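Local coordinates for protein putative P4-specific DNA primase (Enterobacteria phage P4, PDB 1KA8) that binds the P4 replication origin through this winged-helix domain of a larger primase-helicase, which also complexes with the cis replication region, at residues S19-G24 and L87-E92. Residues are numbered along the deposited sequence; the frame is centred on the assembly and turned at random.
Sequences SGMYMG and LTLKEE
A single carbonyl, L87 O, receives nearly everything that the backbone of 19-24 brings to strand residues 87-89. M21 N donates a hydrogen bond to L87 O at 2.8 Å. The CA of G20, a residue without a side chain, adds a CA-H...O contact to the same L87 O at 3.5 Å.

From the same loop, the M21 side chain sets out beside its own backbone N (chi1 -74°), and its CB and CG pass L87 O on the way to L89. SD and CE of M21 then both meet the CD2 branch of L89, with M21 SD 3.3 Å from L89 CD2, and the two side chains cross at about a right angle. M21 SD also comes within 4.1 Å of T88 CA.

M21 packs on L37 and A40 of helix 37-47, and L87 reaches L63 of helix 56-69. G20 and M21 also form backbone hydrogen bonds with T85, further along the same strand. The contact thus joins the loop after strand 12-14 to the central strand of the antiparallel sheet, with M21 and L87 packed on helices 37-47 and 56-69 in the buried interior of a winged-helix fold.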
loop_
_atom_site.group_PDB
_atom_site.type_symbol
_atom_site.label_atom_id
_atom_site.label_comp_id
_atom_site.label_asym_id
_atom_site.label_seq_id
_atom_site.Cartn_x
_atom_site.Cartn_y
_atom_site.Cartn_z
ATOM N N SER A 19 -1.810 15.226 16.589
ATOM C CA SER A 19 -3.010 15.441 17.387
ATOM C C SER A 19 -4.298 15.230 16.586
ATOM O O SER A 19 -5.367 15.678 16.995
ATOM C CB SER A 19 -3.012 16.850 17.993
ATOM O OG SER A 19 -3.323 17.838 17.016
ATOM N N GLY A 20 -4.209 14.549 15.452
ATOM C CA GLY A 20 -5.404 14.314 14.662
ATOM C C GLY A 20 -6.172 13.065 15.074
ATOM O O GLY A 20 -6.277 12.751 16.267
ATOM N N MET A 21 -6.702 12.351 14.077
ATOM C CA MET A 21 -7.469 11.127 14.298
ATOM C C MET A 21 -6.730 10.027 15.038
ATOM O O MET A 21 -5.500 9.981 15.073
ATOM C CB MET A 21 -7.949 10.561 12.961
ATOM C CG MET A 21 -9.064 11.342 12.354
ATOM S SD MET A 21 -9.304 10.968 10.643
ATOM C CE MET A 21 -10.784 9.978 10.842
ATOM N N TYR A 22 -7.505 9.137 15.631
ATOM C CA TYR A 22 -6.948 7.994 16.330
ATOM C C TYR A 22 -7.053 6.745 15.406
ATOM O O TYR A 22 -8.032 6.560 14.655
ATOM C CB TYR A 22 -7.722 7.746 17.630
ATOM C CG TYR A 22 -7.237 8.512 18.854
ATOM C CD1 TYR A 22 -7.755 9.768 19.183
ATOM C CD2 TYR A 22 -6.310 7.932 19.733
ATOM C CE1 TYR A 22 -7.370 10.419 20.368
ATOM C CE2 TYR A 22 -5.915 8.568 20.912
ATOM C CZ TYR A 22 -6.449 9.811 21.235
ATOM O OH TYR A 22 -6.065 10.416 22.430
ATOM N N MET A 23 -6.043 5.891 15.444
ATOM C CA MET A 23 -6.078 4.688 14.631
ATOM C C MET A 23 -6.961 3.709 15.376
ATOM O O MET A 23 -6.430 2.789 15.981
ATOM C CB MET A 23 -4.663 4.083 14.531
ATOM C CG MET A 23 -4.558 2.884 13.594
ATOM S SD MET A 23 -5.035 3.435 11.987
ATOM C CE MET A 23 -3.574 4.218 11.551
ATOM N N GLY A 24 -8.280 3.879 15.358
ATOM C CA GLY A 24 -9.124 2.954 16.113
ATOM C C GLY A 24 -8.875 1.471 15.843
ATOM O O GLY A 24 -7.752 1.042 15.577
ATOM N N LEU A 87 -3.419 13.115 11.374
ATOM C CA LEU A 87 -4.235 13.205 10.173
ATOM C C LEU A 87 -5.687 13.582 10.419
ATOM O O LEU A 87 -6.251 13.288 11.474
ATOM C CB LEU A 87 -4.190 11.868 9.425
ATOM C CG LEU A 87 -2.821 11.201 9.271
ATOM C CD1 LEU A 87 -3.000 9.700 9.051
ATOM C CD2 LEU A 87 -2.046 11.861 8.135
ATOM N N THR A 88 -6.287 14.233 9.423
ATOM C CA THR A 88 -7.695 14.615 9.499
ATOM C C THR A 88 -8.322 14.482 8.128
ATOM O O THR A 88 -7.618 14.482 7.110
ATOM C CB THR A 88 -7.903 16.078 9.965
ATOM O OG1 THR A 88 -7.687 16.974 8.865
ATOM C CG2 THR A 88 -6.937 16.421 11.063
ATOM N N LEU A 89 -9.646 14.390 8.099
ATOM C CA LEU A 89 -10.339 14.252 6.826
ATOM C C LEU A 89 -10.486 15.581 6.111
ATOM O O LEU A 89 -10.856 16.575 6.722
ATOM C CB LEU A 89 -11.748 13.650 6.999
ATOM C CG LEU A 89 -11.981 12.421 7.874
ATOM C CD1 LEU A 89 -13.256 11.769 7.415
ATOM C CD2 LEU A 89 -10.810 11.459 7.795
ATOM N N LYS A 90 -10.184 15.593 4.816
ATOM C CA LYS A 90 -10.344 16.789 4.004
ATOM C C LYS A 90 -11.842 17.077 4.015
ATOM O O LYS A 90 -12.633 16.213 4.356
ATOM C CB LYS A 90 -9.902 16.542 2.558
ATOM C CG LYS A 90 -8.422 16.244 2.363
ATOM C CD LYS A 90 -8.098 16.216 0.873
ATOM C CE LYS A 90 -6.607 16.067 0.596
ATOM N NZ LYS A 90 -6.030 14.729 0.983
ATOM N N GLU A 91 -12.235 18.289 3.638
ATOM C CA GLU A 91 -13.650 18.681 3.630
ATOM C C GLU A 91 -14.517 17.883 2.638
ATOM O O GLU A 91 -15.662 17.581 2.951
ATOM C CB GLU A 91 -13.783 20.186 3.322
ATOM C CG GLU A 91 -13.705 20.497 1.810
ATOM C CD GLU A 91 -13.685 21.986 1.458
ATOM O OE1 GLU A 91 -14.562 22.741 1.953
ATOM O OE2 GLU A 91 -12.791 22.393 0.668
ATOM N N GLU A 92 -13.989 17.548 1.456
ATOM C CA GLU A 92 -14.776 16.814 0.475
ATOM C C GLU A 92 -15.282 15.489 1.038
ATOM O O GLU A 92 -16.298 14.945 0.584
ATOM C CB GLU A 92 -13.974 16.596 -0.808
ATOM C CG GLU A 92 -12.470 16.607 -0.642
ATOM C CD GLU A 92 -11.879 18.011 -0.675
ATOM O OE1 GLU A 92 -11.969 18.729 0.343
ATOM O OE2 GLU A 92 -11.324 18.401 -1.726
#